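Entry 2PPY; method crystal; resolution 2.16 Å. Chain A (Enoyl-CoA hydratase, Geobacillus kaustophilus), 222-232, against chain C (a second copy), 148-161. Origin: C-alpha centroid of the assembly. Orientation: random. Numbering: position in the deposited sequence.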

# COMPACT_ATOMS: atom_id res chain seq x y z
N GLY A 222 -9.83 1.59 7.64
CA GLY A 222 -8.47 1.64 8.15
C GLY A 222 -7.66 0.40 7.80
O GLY A 222 -6.43 0.44 7.76
N LYS A 223 -8.34 -0.71 7.52
CA LYS A 223 -7.63 -1.93 7.19
C LYS A 223 -6.94 -1.85 5.83
O LYS A 223 -6.10 -2.67 5.52
CB LYS A 223 -8.57 -3.15 7.25
CG LYS A 223 -9.65 -3.21 6.19
CD LYS A 223 -10.50 -4.46 6.39
CE LYS A 223 -11.41 -4.72 5.21
NZ LYS A 223 -10.61 -5.09 4.01
N GLU A 224 -7.30 -0.84 5.04
CA GLU A 224 -6.71 -0.64 3.72
C GLU A 224 -5.47 0.25 3.77
O GLU A 224 -4.80 0.43 2.76
CB GLU A 224 -7.72 0.02 2.77
CG GLU A 224 -9.02 -0.73 2.60
CD GLU A 224 -8.82 -2.13 2.08
OE1 GLU A 224 -7.95 -2.33 1.21
OE2 GLU A 224 -9.54 -3.04 2.54
N MSE A 225 -5.19 0.80 4.94
CA MSE A 225 -4.05 1.71 5.10
C MSE A 225 -2.87 1.12 5.87
O MSE A 225 -3.01 0.14 6.59
CB MSE A 225 -4.49 2.98 5.86
CG MSE A 225 -5.87 3.52 5.50
SE MSE A 225 -6.45 4.87 6.78
CE MSE A 225 -8.09 5.47 5.94
N PRO A 226 -1.67 1.70 5.68
CA PRO A 226 -0.49 1.20 6.40
C PRO A 226 -0.76 1.53 7.87
O PRO A 226 -1.41 2.53 8.16
CB PRO A 226 0.64 2.04 5.82
CG PRO A 226 0.18 2.26 4.40
CD PRO A 226 -1.27 2.59 4.58
N LEU A 227 -0.26 0.70 8.78
CA LEU A 227 -0.51 0.92 10.20
C LEU A 227 -0.21 2.32 10.74
O LEU A 227 -1.05 2.91 11.42
CB LEU A 227 0.26 -0.11 11.03
CG LEU A 227 -0.08 -0.13 12.53
CD1 LEU A 227 -1.56 -0.47 12.71
CD2 LEU A 227 0.79 -1.15 13.25
N ASN A 228 0.97 2.85 10.44
CA ASN A 228 1.35 4.16 10.95
C ASN A 228 0.39 5.30 10.60
O ASN A 228 0.27 6.26 11.36
CB ASN A 228 2.78 4.52 10.50
CG ASN A 228 3.39 5.63 11.34
OD1 ASN A 228 3.81 6.66 10.81
ND2 ASN A 228 3.44 5.43 12.65
N VAL A 229 -0.28 5.22 9.45
CA VAL A 229 -1.24 6.27 9.10
C VAL A 229 -2.67 5.83 9.42
O VAL A 229 -3.57 6.67 9.54
CB VAL A 229 -1.15 6.68 7.61
CG1 VAL A 229 0.13 7.48 7.38
CG2 VAL A 229 -1.18 5.45 6.71
N ALA A 230 -2.88 4.52 9.54
CA ALA A 230 -4.20 3.99 9.87
C ALA A 230 -4.61 4.52 11.23
O ALA A 230 -5.77 4.86 11.47
CB ALA A 230 -4.16 2.47 9.89
N ILE A 231 -3.65 4.58 12.14
CA ILE A 231 -3.92 5.07 13.47
C ILE A 231 -4.21 6.58 13.43
O ILE A 231 -4.86 7.11 14.32
CB ILE A 231 -2.74 4.73 14.41
CG1 ILE A 231 -2.59 3.20 14.47
CG2 ILE A 231 -2.99 5.30 15.81
CD1 ILE A 231 -1.40 2.69 15.26
N ARG A 232 -3.74 7.26 12.39
CA ARG A 232 -4.02 8.69 12.26
C ARG A 232 -5.51 8.83 11.90
O ARG A 232 -6.19 9.72 12.40
CB ARG A 232 -3.17 9.32 11.14
CG ARG A 232 -1.66 9.24 11.33
CD ARG A 232 -1.16 10.17 12.43
NE ARG A 232 -1.41 9.64 13.77
CZ ARG A 232 -0.78 8.59 14.28
NH1 ARG A 232 -1.08 8.17 15.51
NH2 ARG A 232 0.15 7.97 13.57
N THR C 148 -5.85 4.20 20.85
CA THR C 148 -4.41 4.07 21.02
C THR C 148 -3.98 2.89 20.16
O THR C 148 -3.27 2.00 20.62
CB THR C 148 -4.03 3.80 22.49
OG1 THR C 148 -4.84 4.61 23.36
CG2 THR C 148 -2.57 4.17 22.73
N GLY C 149 -4.44 2.89 18.91
CA GLY C 149 -4.11 1.83 17.98
C GLY C 149 -4.91 0.56 18.17
O GLY C 149 -4.76 -0.40 17.40
N GLY C 150 -5.77 0.54 19.18
CA GLY C 150 -6.58 -0.64 19.46
C GLY C 150 -7.46 -1.13 18.32
O GLY C 150 -7.50 -2.33 18.04
N THR C 151 -8.18 -0.23 17.66
CA THR C 151 -9.06 -0.64 16.58
C THR C 151 -8.26 -1.19 15.39
O THR C 151 -8.68 -2.15 14.76
CB THR C 151 -9.94 0.52 16.08
OG1 THR C 151 -9.16 1.45 15.32
CG2 THR C 151 -10.57 1.25 17.27
N GLN C 152 -7.11 -0.59 15.12
CA GLN C 152 -6.27 -1.01 14.00
C GLN C 152 -5.42 -2.24 14.27
O GLN C 152 -5.29 -3.11 13.41
CB GLN C 152 -5.36 0.15 13.57
CG GLN C 152 -6.13 1.39 13.16
CD GLN C 152 -7.20 1.08 12.13
OE1 GLN C 152 -6.91 0.60 11.03
NE2 GLN C 152 -8.45 1.35 12.49
N ARG C 153 -4.84 -2.33 15.46
CA ARG C 153 -4.02 -3.48 15.78
C ARG C 153 -4.87 -4.72 16.02
O ARG C 153 -4.46 -5.82 15.66
CB ARG C 153 -3.12 -3.19 16.99
CG ARG C 153 -2.02 -2.16 16.72
CD ARG C 153 -0.84 -2.34 17.66
NE ARG C 153 0.29 -1.48 17.31
CZ ARG C 153 0.39 -0.19 17.61
NH1 ARG C 153 1.45 0.50 17.23
NH2 ARG C 153 -0.57 0.41 18.30
N LEU C 154 -6.04 -4.56 16.62
CA LEU C 154 -6.89 -5.72 16.86
C LEU C 154 -7.40 -6.29 15.54
O LEU C 154 -7.46 -7.51 15.36
CB LEU C 154 -8.07 -5.36 17.77
CG LEU C 154 -8.88 -6.59 18.25
CD1 LEU C 154 -7.97 -7.54 19.03
CD2 LEU C 154 -10.05 -6.15 19.12
N ALA C 155 -7.75 -5.41 14.61
CA ALA C 155 -8.26 -5.84 13.30
C ALA C 155 -7.20 -6.65 12.58
O ALA C 155 -7.49 -7.70 12.00
CB ALA C 155 -8.65 -4.62 12.47
N ARG C 156 -5.96 -6.17 12.62
CA ARG C 156 -4.86 -6.86 11.97
C ARG C 156 -4.47 -8.15 12.70
O ARG C 156 -4.10 -9.14 12.06
CB ARG C 156 -3.65 -5.92 11.85
CG ARG C 156 -3.85 -4.79 10.84
CD ARG C 156 -2.76 -3.73 10.94
NE ARG C 156 -2.94 -2.66 9.95
CZ ARG C 156 -3.97 -1.83 9.91
NH1 ARG C 156 -4.94 -1.92 10.81
NH2 ARG C 156 -4.03 -0.90 8.96
N LEU C 157 -4.57 -8.15 14.03
CA LEU C 157 -4.20 -9.35 14.79
C LEU C 157 -5.22 -10.49 14.72
O LEU C 157 -4.84 -11.64 14.48
CB LEU C 157 -3.95 -9.00 16.27
CG LEU C 157 -3.53 -10.18 17.17
CD1 LEU C 157 -2.20 -10.76 16.68
CD2 LEU C 157 -3.40 -9.71 18.62
N ILE C 158 -6.51 -10.19 14.90
CA ILE C 158 -7.52 -11.25 14.88
C ILE C 158 -8.50 -11.26 13.71
O ILE C 158 -9.32 -12.17 13.61
CB ILE C 158 -8.36 -11.25 16.19
CG1 ILE C 158 -9.26 -10.02 16.26
CG2 ILE C 158 -7.43 -11.31 17.40
CD1 ILE C 158 -10.36 -10.12 17.32
N GLY C 159 -8.42 -10.26 12.83
CA GLY C 159 -9.34 -10.20 11.70
C GLY C 159 -10.22 -8.97 11.83
O GLY C 159 -10.70 -8.66 12.92
N TYR C 160 -10.46 -8.27 10.74
CA TYR C 160 -11.26 -7.05 10.81
C TYR C 160 -12.72 -7.22 11.23
O TYR C 160 -13.28 -6.33 11.88
CB TYR C 160 -11.20 -6.29 9.47
CG TYR C 160 -11.75 -7.05 8.28
CD1 TYR C 160 -13.12 -7.06 8.00
CD2 TYR C 160 -10.89 -7.71 7.40
CE1 TYR C 160 -13.61 -7.73 6.88
CE2 TYR C 160 -11.38 -8.37 6.28
CZ TYR C 160 -12.74 -8.37 6.02
OH TYR C 160 -13.20 -9.03 4.90
N SER C 161 -13.33 -8.35 10.89
CA SER C 161 -14.72 -8.57 11.26
C SER C 161 -14.84 -8.92 12.74
O SER C 161 -15.69 -8.39 13.45
CB SER C 161 -15.32 -9.69 10.40
OG SER C 161 -16.73 -9.72 10.52
O HOH W 1 -12.64 -7.14 2.86

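How do the two backbones approach each other? A type I turn from G222(A) to M225(A) leads into the helix that begins at L227(A), and this unit lies against helix 150-158 of chain C. The helix axes come within 9.3 Å at 133°, running in largely opposing directions. The backbones draw closest near I231(A) and G149(C), whose CA atoms are 5.6 Å apart.

What satisfies the guanidinium of R156(C)? Its NH2 donates to two carbonyls of the turn, G222(A) O at 3.0 Å and M225(A) O at 2.8 Å, both lying at the edge of the group, where its N-H bonds point. G222(A) O already accepts from M225(A) N at 3.1 Å, so it serves both the turn and the interface. R156(C) NH1 stays within its own helix, donating to Q152(C) O at 2.9 Å and Q152(C) OE1 at 3.2 Å.

How is Q152(C) accommodated? Its side chain fits as a knob among G222(A), L227(A), A230(A) and I231(A). Within chain C, Q152(C) OE1 accepts from R156(C) and Q152(C) NE2 donates to T151(C) OG1 at 2.9 Å; NE2 is also bonded elsewhere in the structure. Since G222(A) O and Q152(C) OE1 are both acceptors, their 3.3 Å approach is no hydrogen bond; R156(C) donates to each. An ideal CB on G222(A) would sit 2.4 Å from Q152(C) OE1, a clash.

Where do apolar groups and the lysine contribute? L227(A) CD1 covers a face of the R156(C) guanidinium, 3.8 Å from R156(C) NE, and I231(A) CD1 covers one of R153(C), 3.9 Å from R153(C) NH2. K223(A) lies over the Y160(C) ring, its CE 3.7 Å from the centroid and its NZ 4.4 Å in a cation-pi contact. That NZ also forms a salt bridge with E224(A) OE2 at 2.7 Å and donates to a water that links it to Y160(C) OH.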